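Serine repeat antigen 5 (PDB 6X42) is a papain-family pseudo-zymogen of the malaria parasite Plasmodium falciparum, a protease homologue that is probably itself without proteolytic activity. Local coordinates at residues G48-S53 / D91-G96; G187-Y192 / H272-F277; I193-V198 / T216-V221; V208-G213 / K257-G262. One frame throughout, in Å; residues are numbered along the deposited sequence. Where two conformers were deposited one is given.

In the fold
From the N terminus, interaction 1 comes first: 48-53 meets 91-96 and closes a largely helical loop that includes helix 53-68. Interaction 2 opens only after that loop is complete. It pairs strands 189-193 and 273-280 at the heart of the sheet, and the span between 187-192 and 272-277 contains the other two contacts. Those two cross, because their segments alternate along the chain: interaction 3 joins 193-198 to 216-221, and interaction 4 joins 208-213 to 257-262. Interactions 2 and 3 meet through Ala191 O and Val221 N, 2.8 Å apart. Interaction 1 reaches interaction 3 through Ser53 OG and Ala220 N, linking the helical part to the sheet.

Interaction 1. Residues G48-S53 / D91-G96; sequences GNCDTS and DRCDEG
The Asp51 carboxylate has Gly96 over one face and a water on the opposite side of its plane. Gly96 N stands 3.0 Å from Asp51 OD2, well above the plane, and its bond is weak, with an N-H...O angle of only 124°; Gly96 CA lies over the same face, 3.4 Å from OD2. The water gives OD2 a short second bond of 2.7 Å and also donates to Asp94 O. The other oxygen, OD1, is bonded to an ethanediol molecule, probably from the crystallisation liquor. CG lies anti to the backbone N (chi1 -174°), which sets the carboxyl carbon on the side of Gly96. The second flat group is the Cys93 carbonyl: Asp51 N lies in its plane, 2.8 Å from Cys93 O, in a nearly straight bond. Just beside it the disulfide joins Cys50 SG to Cys93 SG, with a torsion of -91° about the S-S bond, so two adjacent residues of 48-53 are fixed to the same partner. Asp51 is the centre of an inverse gamma turn, and Thr52 holds the N-cap position of helix 53-68. A disulfide cysteine three residues before the first helical residue recalls papain, where that later position carries the nucleophilic cysteine; here it is Ser53. Thr52 sets CG2 3.8 Å from Arg92 O, while its OG1 bonds Tyr120 OH. Arg92 turns its guanidinium to Glu101 in a salt bridge. Toward solvent, a second water donates to both Asn49 O and Asp94 OD1, 3.1 Å from the latter.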
loop_
_atom_site.group_PDB
_atom_site.type_symbol
_atom_site.label_atom_id
_atom_site.label_comp_id
_atom_site.label_asym_id
_atom_site.label_seq_id
_atom_site.Cartn_x
_atom_site.Cartn_y
_atom_site.Cartn_z
ATOM N N GLY A 48 4.946 1.595 14.717
ATOM C CA GLY A 48 5.139 2.231 16.007
ATOM C C GLY A 48 4.522 3.616 16.034
ATOM O O GLY A 48 3.576 3.923 15.306
ATOM N N ASN A 49 5.096 4.481 16.857
ATOM C CA ASN A 49 4.487 5.780 17.133
ATOM C C ASN A 49 5.119 6.920 16.328
ATOM O O ASN A 49 5.392 8.000 16.853
ATOM C CB ASN A 49 4.510 6.048 18.632
ATOM C CG ASN A 49 3.636 5.066 19.415
ATOM O OD1 ASN A 49 2.720 4.454 18.864
ATOM N ND2 ASN A 49 3.917 4.907 20.705
ATOM N N CYS A 50 5.330 6.686 15.032
ATOM C CA CYS A 50 5.677 7.714 14.065
ATOM C C CYS A 50 4.709 7.607 12.895
ATOM O O CYS A 50 4.112 6.550 12.661
ATOM C CB CYS A 50 7.107 7.573 13.520
ATOM S SG CYS A 50 8.410 7.898 14.724
ATOM N N ASP A 51 4.561 8.710 12.163
ATOM C CA ASP A 51 3.630 8.788 11.024
ATOM C C ASP A 51 4.335 8.384 9.735
ATOM O O ASP A 51 4.573 9.187 8.833
ATOM C CB ASP A 51 3.052 10.185 10.914
ATOM C CG ASP A 51 1.982 10.302 9.846
ATOM O OD1 ASP A 51 1.520 9.266 9.323
ATOM O OD2 ASP A 51 1.576 11.449 9.553
ATOM N N THR A 52 4.657 7.086 9.671
ATOM C CA THR A 52 5.475 6.552 8.590
ATOM C C THR A 52 4.709 5.578 7.698
ATOM O O THR A 52 5.326 4.871 6.892
ATOM C CB THR A 52 6.745 5.903 9.150
ATOM O OG1 THR A 52 6.342 5.037 10.203
ATOM C CG2 THR A 52 7.750 6.954 9.649
ATOM N N SER A 53 3.375 5.563 7.773
ATOM C CA SER A 53 2.615 4.650 6.921
ATOM C C SER A 53 2.878 4.888 5.440
ATOM O O SER A 53 2.796 3.944 4.644
ATOM C CB SER A 53 1.115 4.737 7.198
ATOM O OG SER A 53 0.556 5.969 6.742
ATOM N N ASP A 91 10.651 16.693 9.456
ATOM C CA ASP A 91 10.125 16.137 10.711
ATOM C C ASP A 91 9.553 14.736 10.435
ATOM O O ASP A 91 8.347 14.544 10.339
ATOM C CB ASP A 91 9.016 17.057 11.275
ATOM C CG ASP A 91 9.508 18.465 11.683
ATOM O OD1 ASP A 91 10.730 18.700 11.701
ATOM O OD2 ASP A 91 8.651 19.358 11.986
ATOM N N ARG A 92 10.427 13.729 10.362
ATOM C CA ARG A 92 10.032 12.436 9.805
ATOM C C ARG A 92 9.206 11.568 10.750
ATOM O O ARG A 92 8.551 10.625 10.294
ATOM C CB ARG A 92 11.267 11.675 9.328
ATOM C CG ARG A 92 11.792 12.189 8.000
ATOM C CD ARG A 92 10.885 11.708 6.891
ATOM N NE ARG A 92 11.514 11.757 5.581
ATOM C CZ ARG A 92 11.009 12.403 4.523
ATOM N NH1 ARG A 92 9.863 13.059 4.606
ATOM N NH2 ARG A 92 11.633 12.364 3.361
ATOM N N CYS A 93 9.239 11.815 12.052
ATOM C CA CYS A 93 8.392 11.027 12.950
ATOM C C CYS A 93 7.010 11.650 13.093
ATOM O O CYS A 93 5.996 10.947 13.034
ATOM C CB CYS A 93 9.054 10.844 14.317
ATOM S SG CYS A 93 8.066 9.787 15.433
ATOM N N ASP A 94 6.951 12.970 13.219
ATOM C CA ASP A 94 5.687 13.616 13.522
ATOM C C ASP A 94 4.835 13.844 12.292
ATOM O O ASP A 94 3.618 13.950 12.420
ATOM C CB ASP A 94 5.918 14.950 14.240
ATOM C CG ASP A 94 6.265 14.771 15.706
ATOM O OD1 ASP A 94 6.328 13.607 16.164
ATOM O OD2 ASP A 94 6.455 15.791 16.403
ATOM N N GLU A 95 5.440 13.945 11.117
ATOM C CA GLU A 95 4.715 14.350 9.917
ATOM C C GLU A 95 4.942 13.353 8.791
ATOM O O GLU A 95 6.080 13.136 8.361
ATOM C CB GLU A 95 5.190 15.723 9.448
ATOM C CG GLU A 95 5.093 16.837 10.480
ATOM C CD GLU A 95 3.668 17.230 10.821
ATOM O OE1 GLU A 95 2.755 16.947 10.019
ATOM O OE2 GLU A 95 3.462 17.807 11.917
ATOM N N GLY A 96 3.877 12.806 8.270
ATOM C CA GLY A 96 3.999 11.906 7.158
ATOM C C GLY A 96 4.047 12.645 5.842
ATOM O O GLY A 96 3.624 13.789 5.723
HETATM O O HOH W 1 4.525 11.098 16.610
HETATM O O HOH W 2 1.135 13.366 11.434
#

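Interaction 2. Residues G187-Y192 / H272-F277; sequences GSVIAY and HSVVIF
Ile190 and Val275 exchange two backbone bonds, Ile190 N to Val275 O at 3.0 Å and Val275 N to Ile190 O at 2.8 Å, as an antiparallel hydrogen-bonded pair. Tyr192 N continues the ladder to Ser273 O at 2.9 Å. Between these bonds Ala191 faces Val274 in a non-hydrogen-bonded pair, their CA atoms 4.2 Å apart. On the face of Ile190 and Val275, chi2 of 162° extends Ile190 CD1 over one face of the Phe277 ring, 3.9 Å from the centroid and 25° off the normal, a CH-pi contact displaced toward the rim at CZ. On the face of Ala191 and Val274, Val189 sends CG2 to Val274 CG1 at 3.9 Å, while its CG1 meets Ile276 CG2 at 3.7 Å. Outside this shell, helix 172-186 packs Ile179 on Val189 and Val274; on the other face helix 53-68 touches Ile190 and Phe277. Strands 219-230 and 160-164 flank the pair, bonding Ala191 and Val274 through Val221 and Tyr163. The strand amides named here thus pair within the sheet, except Phe277 N, which bonds His61 NE2; aliphatic groups meet on both faces, joined beside Ile190 by the Phe277 ring, implying a contact held by backbone bonds and apolar burial.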
loop_
_atom_site.group_PDB
_atom_site.type_symbol
_atom_site.label_atom_id
_atom_site.label_comp_id
_atom_site.label_asym_id
_atom_site.label_seq_id
_atom_site.Cartn_x
_atom_site.Cartn_y
_atom_site.Cartn_z
ATOM N N GLY A 187 -0.179 -7.100 -7.366
ATOM C CA GLY A 187 -0.249 -7.687 -6.047
ATOM C C GLY A 187 -0.882 -6.800 -5.002
ATOM O O GLY A 187 -1.222 -7.294 -3.911
ATOM N N SER A 188 -1.064 -5.520 -5.296
ATOM C CA SER A 188 -1.580 -4.567 -4.323
ATOM C C SER A 188 -1.766 -3.229 -5.031
ATOM O O SER A 188 -1.223 -3.001 -6.119
ATOM C CB SER A 188 -0.605 -4.354 -3.164
ATOM O OG SER A 188 0.630 -3.789 -3.621
ATOM N N VAL A 189 -2.481 -2.327 -4.356
ATOM C CA VAL A 189 -2.346 -0.896 -4.587
ATOM C C VAL A 189 -2.078 -0.232 -3.243
ATOM O O VAL A 189 -2.327 -0.805 -2.180
ATOM C CB VAL A 189 -3.578 -0.258 -5.266
ATOM C CG1 VAL A 189 -3.861 -0.906 -6.602
ATOM C CG2 VAL A 189 -4.804 -0.302 -4.342
ATOM N N ILE A 190 -1.562 0.995 -3.296
ATOM C CA ILE A 190 -1.527 1.879 -2.142
ATOM C C ILE A 190 -2.896 2.530 -2.040
ATOM O O ILE A 190 -3.457 2.942 -3.063
ATOM C CB ILE A 190 -0.425 2.936 -2.328
ATOM C CG1 ILE A 190 0.944 2.298 -2.572
ATOM C CG2 ILE A 190 -0.417 3.881 -1.123
ATOM C CD1 ILE A 190 1.946 3.278 -3.195
ATOM N N ALA A 191 -3.450 2.615 -0.834
ATOM C CA ALA A 191 -4.725 3.299 -0.638
ATOM C C ALA A 191 -4.605 4.280 0.509
ATOM O O ALA A 191 -3.907 4.006 1.495
ATOM C CB ALA A 191 -5.875 2.318 -0.354
ATOM N N TYR A 192 -5.308 5.396 0.424
ATOM C CA TYR A 192 -5.323 6.413 1.495
ATOM C C TYR A 192 -6.662 6.369 2.204
ATOM O O TYR A 192 -7.644 6.274 1.537
ATOM C CB TYR A 192 -5.014 7.825 0.994
ATOM C CG TYR A 192 -3.587 8.192 1.296
ATOM C CD1 TYR A 192 -2.594 8.025 0.351
ATOM C CD2 TYR A 192 -3.212 8.597 2.565
ATOM C CE1 TYR A 192 -1.273 8.308 0.641
ATOM C CE2 TYR A 192 -1.894 8.880 2.874
ATOM C CZ TYR A 192 -0.920 8.741 1.905
ATOM O OH TYR A 192 0.382 9.016 2.195
ATOM N N HIS A 272 -10.279 6.854 0.190
ATOM C CA HIS A 272 -10.176 8.190 -0.380
ATOM C C HIS A 272 -9.579 8.159 -1.778
ATOM O O HIS A 272 -10.056 8.847 -2.696
ATOM C CB HIS A 272 -9.325 9.058 0.556
ATOM C CG HIS A 272 -9.109 10.437 0.039
ATOM N ND1 HIS A 272 -8.093 10.746 -0.843
ATOM C CD2 HIS A 272 -9.813 11.576 0.231
ATOM C CE1 HIS A 272 -8.190 12.023 -1.172
ATOM N NE2 HIS A 272 -9.217 12.551 -0.524
ATOM N N SER A 273 -8.513 7.397 -1.948
ATOM C CA SER A 273 -7.734 7.412 -3.167
ATOM C C SER A 273 -6.843 6.188 -3.175
ATOM O O SER A 273 -6.578 5.573 -2.135
ATOM C CB SER A 273 -6.925 8.705 -3.279
ATOM O OG SER A 273 -6.200 8.987 -2.104
ATOM N N VAL A 274 -6.370 5.855 -4.372
ATOM C CA VAL A 274 -5.379 4.808 -4.554
ATOM C C VAL A 274 -4.244 5.328 -5.418
ATOM O O VAL A 274 -4.440 6.200 -6.272
ATOM C CB VAL A 274 -5.989 3.522 -5.147
ATOM C CG1 VAL A 274 -7.027 2.890 -4.212
ATOM C CG2 VAL A 274 -6.609 3.745 -6.495
ATOM N N VAL A 275 -3.069 4.734 -5.230
ATOM C CA VAL A 275 -1.866 5.048 -5.988
ATOM C C VAL A 275 -1.225 3.750 -6.454
ATOM O O VAL A 275 -1.124 2.779 -5.691
ATOM C CB VAL A 275 -0.863 5.887 -5.166
ATOM C CG1 VAL A 275 0.385 6.206 -5.967
ATOM C CG2 VAL A 275 -1.503 7.155 -4.673
ATOM N N ILE A 276 -0.776 3.745 -7.705
ATOM C CA ILE A 276 0.022 2.662 -8.268
ATOM C C ILE A 276 1.343 3.231 -8.772
ATOM O O ILE A 276 1.422 4.388 -9.200
ATOM C CB ILE A 276 -0.684 1.865 -9.380
ATOM C CG1 ILE A 276 -0.975 2.726 -10.583
ATOM C CG2 ILE A 276 -1.978 1.274 -8.854
ATOM C CD1 ILE A 276 -1.433 1.927 -11.788
ATOM N N PHE A 277 2.398 2.426 -8.646
ATOM C CA PHE A 277 3.714 2.780 -9.151
ATOM C C PHE A 277 3.924 2.153 -10.519
ATOM O O PHE A 277 3.595 0.976 -10.730
ATOM C CB PHE A 277 4.791 2.309 -8.194
ATOM C CG PHE A 277 4.858 3.071 -6.881
ATOM C CD1 PHE A 277 4.297 4.332 -6.718
ATOM C CD2 PHE A 277 5.538 2.517 -5.800
ATOM C CE1 PHE A 277 4.408 5.000 -5.505
ATOM C CE2 PHE A 277 5.652 3.199 -4.587
ATOM C CZ PHE A 277 5.100 4.434 -4.452
#

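Interaction 3. Residues I193-V198 / T216-V221; sequences IKAENV and TADHAV. With CA (calcium ion), chain B; EDO (1,2-ethanediol), chain F.
Ile193 pairs antiparallel with His219 through a classic beta bulge: its O takes both Asp218 N (2.9 Å) and His219 N (3.0 Å), while Ile193 N bonds His219 O almost straight, at 177°. Chi1 of 64° brings Asp218 CG between the backbone N and the carbonyl carbon, and OD1 accepts from Ala195 N through its syn lone pair at 2.8 Å. A water joins Asp218 OD2 to Glu196 N, so the carboxylate holds Ala195 N directly and Glu196 N through the water, at the start of the 3-10 turn 195-197. That turn presents Glu196 OE2 and Asn197 OD1, 2.3 and 2.4 Å from a calcium ion whose site Asp214 shares. Ile193 lies alongside His219, pointing the same way, with CG1 at the imidazole edge, 4.2 Å from CD2. The Ile193 and Val221 side chains cross at about a right angle, with Ile193 CD1 4.0 Å from Val221 CG1. Beyond the pair, His219 NE2 bonds Asn244 and its ring meets Trp246, consistent with the histidine-asparagine pair of papain-like enzymes. Strand 219-230 runs on beside strand 189-193, and Ser53 at the start of helix 53-68 bonds Ala220 N.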
loop_
_atom_site.group_PDB
_atom_site.type_symbol
_atom_site.label_atom_id
_atom_site.label_comp_id
_atom_site.label_asym_id
_atom_site.label_seq_id
_atom_site.Cartn_x
_atom_site.Cartn_y
_atom_site.Cartn_z
ATOM N N ILE A 193 -6.636 6.379 3.521
ATOM C CA ILE A 193 -7.795 6.456 4.393
ATOM C C ILE A 193 -7.532 7.519 5.455
ATOM O O ILE A 193 -6.418 8.006 5.626
ATOM C CB ILE A 193 -8.118 5.096 5.058
ATOM C CG1 ILE A 193 -6.994 4.636 6.002
ATOM C CG2 ILE A 193 -8.363 4.040 3.985
ATOM C CD1 ILE A 193 -7.397 3.435 6.865
ATOM N N LYS A 194 -8.579 7.877 6.191
ATOM C CA LYS A 194 -8.422 8.692 7.390
ATOM C C LYS A 194 -8.283 7.736 8.571
ATOM O O LYS A 194 -9.169 6.906 8.812
ATOM C CB LYS A 194 -9.580 9.676 7.573
ATOM C CG LYS A 194 -9.179 10.890 8.423
ATOM C CD LYS A 194 -10.231 11.984 8.421
ATOM C CE LYS A 194 -9.686 13.283 8.977
ATOM N NZ LYS A 194 -10.758 14.315 9.014
ATOM N N ALA A 195 -7.160 7.839 9.290
ATOM C CA ALA A 195 -6.841 6.862 10.331
ATOM C C ALA A 195 -7.948 6.777 11.375
ATOM O O ALA A 195 -8.218 5.691 11.912
ATOM C CB ALA A 195 -5.515 7.205 11.013
ATOM N N GLU A 196 -8.580 7.912 11.695
ATOM C CA GLU A 196 -9.646 7.888 12.690
ATOM C C GLU A 196 -10.681 6.816 12.379
ATOM O O GLU A 196 -11.275 6.240 13.296
ATOM C CB GLU A 196 -10.329 9.262 12.794
ATOM C CG GLU A 196 -11.276 9.589 11.642
ATOM C CD GLU A 196 -12.033 10.904 11.788
ATOM O OE1 GLU A 196 -11.493 11.853 12.413
ATOM O OE2 GLU A 196 -13.138 11.012 11.206
ATOM N N ASN A 197 -10.917 6.553 11.094
ATOM C CA ASN A 197 -12.027 5.715 10.688
ATOM C C ASN A 197 -11.838 4.262 11.073
ATOM O O ASN A 197 -12.831 3.528 11.123
ATOM C CB ASN A 197 -12.285 5.833 9.191
ATOM C CG ASN A 197 -12.854 7.188 8.825
ATOM O OD1 ASN A 197 -13.464 7.842 9.670
ATOM N ND2 ASN A 197 -12.660 7.623 7.601
ATOM N N VAL A 198 -10.606 3.833 11.366
ATOM C CA VAL A 198 -10.332 2.455 11.781
ATOM C C VAL A 198 -10.033 2.348 13.265
ATOM O O VAL A 198 -9.607 1.282 13.732
ATOM C CB VAL A 198 -9.237 1.789 10.921
ATOM C CG1 VAL A 198 -9.582 1.870 9.443
ATOM C CG2 VAL A 198 -7.864 2.397 11.170
ATOM N N THR A 216 -11.097 14.074 3.494
ATOM C CA THR A 216 -9.661 13.956 3.366
ATOM C C THR A 216 -9.190 12.621 3.926
ATOM O O THR A 216 -9.958 11.849 4.510
ATOM C CB THR A 216 -8.927 15.105 4.068
ATOM O OG1 THR A 216 -9.163 15.047 5.476
ATOM C CG2 THR A 216 -9.393 16.453 3.541
ATOM N N ALA A 217 -7.885 12.386 3.778
ATOM C CA ALA A 217 -7.217 11.189 4.279
ATOM C C ALA A 217 -5.887 11.589 4.886
ATOM O O ALA A 217 -5.395 12.696 4.656
ATOM C CB ALA A 217 -7.018 10.157 3.164
ATOM N N ASP A 218 -5.281 10.656 5.655
ATOM C CA ASP A 218 -4.025 10.949 6.333
ATOM C C ASP A 218 -3.187 9.720 6.631
ATOM O O ASP A 218 -2.147 9.872 7.272
ATOM C CB ASP A 218 -4.274 11.750 7.630
ATOM C CG ASP A 218 -5.081 10.968 8.658
ATOM O OD1 ASP A 218 -5.316 9.754 8.442
ATOM O OD2 ASP A 218 -5.472 11.570 9.684
ATOM N N HIS A 219 -3.544 8.534 6.131
ATOM C CA HIS A 219 -2.873 7.305 6.521
ATOM C C HIS A 219 -2.916 6.366 5.331
ATOM O O HIS A 219 -3.979 6.139 4.750
ATOM C CB HIS A 219 -3.595 6.716 7.752
ATOM C CG HIS A 219 -3.003 5.442 8.241
ATOM N ND1 HIS A 219 -1.773 5.370 8.856
ATOM C CD2 HIS A 219 -3.497 4.184 8.229
ATOM C CE1 HIS A 219 -1.520 4.109 9.149
ATOM N NE2 HIS A 219 -2.547 3.367 8.772
ATOM N N ALA A 220 -1.755 5.844 4.973
ATOM C CA ALA A 220 -1.620 4.957 3.833
ATOM C C ALA A 220 -1.664 3.495 4.269
ATOM O O ALA A 220 -1.036 3.115 5.251
ATOM C CB ALA A 220 -0.318 5.212 3.090
ATOM N N VAL A 221 -2.448 2.701 3.535
ATOM C CA VAL A 221 -2.625 1.272 3.717
ATOM C C VAL A 221 -2.492 0.622 2.340
ATOM O O VAL A 221 -2.154 1.289 1.370
ATOM C CB VAL A 221 -3.973 0.947 4.387
ATOM C CG1 VAL A 221 -4.012 1.499 5.808
ATOM C CG2 VAL A 221 -5.134 1.493 3.557
HETATM CA CA CA B . -14.676 9.872 9.902
HETATM C C1 EDO F . -2.062 9.159 11.123
HETATM O O1 EDO F . -1.593 9.906 9.996
HETATM C C2 EDO F . -2.128 10.078 12.329
HETATM O O2 EDO F . -0.830 10.648 12.513
HETATM O O HOH W 3 -11.610 15.056 6.570
HETATM O O HOH W 4 -7.217 10.510 11.463
HETATM O O HOH W 5 -16.317 8.503 8.736
#

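Interaction 4. Residues V208-G213 / K257-G262; sequences VQNLCG and KVDMYG
Asn210 and Asp259 each place CG anti to the backbone N (chi1 -172° and -166°). The two side chains lie side by side and point the same way, amide and carboxylate planes 64° apart. In Asn210, chi2 then sets OD1 3.2 Å from Asp259 CB and at the same range from Gly262 CA, while its ND2 donates to a water. The carboxylate is used inside its own segment: Asp259 OD1 takes Tyr261 N at 3.0 Å on its anti side and Gly262 N at 2.9 Å from above the plane. Asp259 OD2 bonds Tyr229 OH, and these three bonds together fix the rotation of the group. Upstream the backbones run parallel. Gln209 N bonds Lys257 O at 2.9 Å, from above the carbonyl plane, and Asp259 N returns to Gln209 O at 2.8 Å, so Gln209 grips both sides of Val258. Val208 CG1 reaches Asp259 N at 3.5 Å, and the Leu211 and Val258 side chains cross at about a right angle, Leu211 CD2 lying 3.8 Å from Val258 CG2. A water that accepts from Leu211 N also lies within bonding range of Asp259 O. Cys212, just beyond, is tied to Cys266 by a disulfide. This is a short parallel bridge at the margin of the papain-like domain's sheet, finished by an Asx turn where strand 255-259 ends.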
loop_
_atom_site.group_PDB
_atom_site.type_symbol
_atom_site.label_atom_id
_atom_site.label_comp_id
_atom_site.label_asym_id
_atom_site.label_seq_id
_atom_site.Cartn_x
_atom_site.Cartn_y
_atom_site.Cartn_z
ATOM N N VAL A 208 -16.837 -7.779 8.264
ATOM C CA VAL A 208 -16.633 -6.758 7.232
ATOM C C VAL A 208 -17.134 -5.424 7.770
ATOM O O VAL A 208 -18.314 -5.280 8.107
ATOM C CB VAL A 208 -17.346 -7.129 5.923
ATOM C CG1 VAL A 208 -17.137 -6.016 4.900
ATOM C CG2 VAL A 208 -16.865 -8.467 5.367
ATOM N N GLN A 209 -16.231 -4.460 7.881
ATOM C CA GLN A 209 -16.602 -3.137 8.345
ATOM C C GLN A 209 -17.400 -2.415 7.266
ATOM O O GLN A 209 -17.290 -2.723 6.083
ATOM C CB GLN A 209 -15.333 -2.344 8.706
ATOM C CG GLN A 209 -14.427 -3.054 9.712
ATOM C CD GLN A 209 -15.067 -3.309 11.025
ATOM O OE1 GLN A 209 -15.968 -2.597 11.465
ATOM N NE2 GLN A 209 -14.568 -4.334 11.706
ATOM N N ASN A 210 -18.237 -1.469 7.688
ATOM C CA ASN A 210 -19.132 -0.765 6.767
ATOM C C ASN A 210 -19.292 0.666 7.252
ATOM O O ASN A 210 -19.937 0.917 8.264
ATOM C CB ASN A 210 -20.495 -1.463 6.677
ATOM C CG ASN A 210 -21.389 -0.867 5.585
ATOM O OD1 ASN A 210 -20.985 -0.760 4.436
ATOM N ND2 ASN A 210 -22.619 -0.533 5.936
ATOM N N LEU A 211 -18.729 1.618 6.526
ATOM C CA LEU A 211 -18.724 2.983 7.020
ATOM C C LEU A 211 -18.354 3.933 5.896
ATOM O O LEU A 211 -17.830 3.529 4.858
ATOM C CB LEU A 211 -17.739 3.140 8.178
ATOM C CG LEU A 211 -16.240 3.080 7.856
ATOM C CD1 LEU A 211 -15.483 3.605 9.069
ATOM C CD2 LEU A 211 -15.799 1.688 7.475
ATOM N N CYS A 212 -18.628 5.203 6.141
ATOM C CA CYS A 212 -18.241 6.275 5.248
ATOM C C CYS A 212 -16.809 6.732 5.517
ATOM O O CYS A 212 -16.294 6.628 6.626
ATOM C CB CYS A 212 -19.144 7.496 5.484
ATOM S SG CYS A 212 -20.955 7.252 5.346
ATOM N N GLY A 213 -16.196 7.290 4.486
ATOM C CA GLY A 213 -14.968 8.039 4.631
ATOM C C GLY A 213 -15.241 9.495 4.954
ATOM O O GLY A 213 -16.362 9.896 5.296
ATOM N N LYS A 257 -11.281 -6.239 6.624
ATOM C CA LYS A 257 -12.172 -6.218 5.467
ATOM C C LYS A 257 -13.130 -5.043 5.599
ATOM O O LYS A 257 -13.602 -4.741 6.699
ATOM C CB LYS A 257 -12.974 -7.520 5.362
ATOM C CG LYS A 257 -12.122 -8.732 5.092
ATOM C CD LYS A 257 -12.965 -10.000 4.989
ATOM C CE LYS A 257 -12.096 -11.212 4.771
ATOM N NZ LYS A 257 -11.478 -11.679 6.035
ATOM N N VAL A 258 -13.414 -4.381 4.487
ATOM C CA VAL A 258 -14.293 -3.216 4.496
ATOM C C VAL A 258 -15.169 -3.253 3.252
ATOM O O VAL A 258 -14.702 -3.565 2.152
ATOM C CB VAL A 258 -13.479 -1.903 4.633
ATOM C CG1 VAL A 258 -12.540 -1.695 3.453
ATOM C CG2 VAL A 258 -14.371 -0.694 4.810
ATOM N N ASP A 259 -16.446 -2.941 3.439
ATOM C CA ASP A 259 -17.387 -2.903 2.323
ATOM C C ASP A 259 -16.922 -1.892 1.281
ATOM O O ASP A 259 -16.556 -0.756 1.599
ATOM C CB ASP A 259 -18.771 -2.536 2.872
ATOM C CG ASP A 259 -19.890 -2.791 1.878
ATOM O OD1 ASP A 259 -19.971 -2.006 0.914
ATOM O OD2 ASP A 259 -20.648 -3.776 2.042
ATOM N N MET A 260 -16.932 -2.316 0.016
ATOM C CA MET A 260 -16.392 -1.487 -1.049
ATOM C C MET A 260 -17.195 -0.207 -1.267
ATOM O O MET A 260 -16.650 0.818 -1.689
ATOM C CB MET A 260 -16.477 -2.250 -2.357
ATOM C CG MET A 260 -15.408 -3.261 -2.563
ATOM S SD MET A 260 -15.547 -3.906 -4.259
ATOM C CE MET A 260 -14.436 -5.313 -4.057
ATOM N N TYR A 261 -18.495 -0.265 -1.057
ATOM C CA TYR A 261 -19.343 0.879 -1.358
ATOM C C TYR A 261 -19.780 1.613 -0.099
ATOM O O TYR A 261 -19.960 2.831 -0.135
ATOM C CB TYR A 261 -20.532 0.455 -2.246
ATOM C CG TYR A 261 -20.129 0.017 -3.671
ATOM C CD1 TYR A 261 -20.070 0.932 -4.740
ATOM C CD2 TYR A 261 -19.808 -1.299 -3.940
ATOM C CE1 TYR A 261 -19.708 0.516 -6.035
ATOM C CE2 TYR A 261 -19.437 -1.717 -5.216
ATOM C CZ TYR A 261 -19.401 -0.818 -6.265
ATOM O OH TYR A 261 -19.036 -1.251 -7.543
ATOM N N GLY A 262 -19.901 0.913 1.021
ATOM C CA GLY A 262 -20.325 1.504 2.261
ATOM C C GLY A 262 -21.799 1.859 2.273
ATOM O O GLY A 262 -22.549 1.561 1.332
HETATM O O HOH W 6 -24.352 -0.683 3.246
HETATM O O HOH W 7 -17.478 0.754 3.849
HETATM O O HOH W 8 -17.567 3.818 2.179
#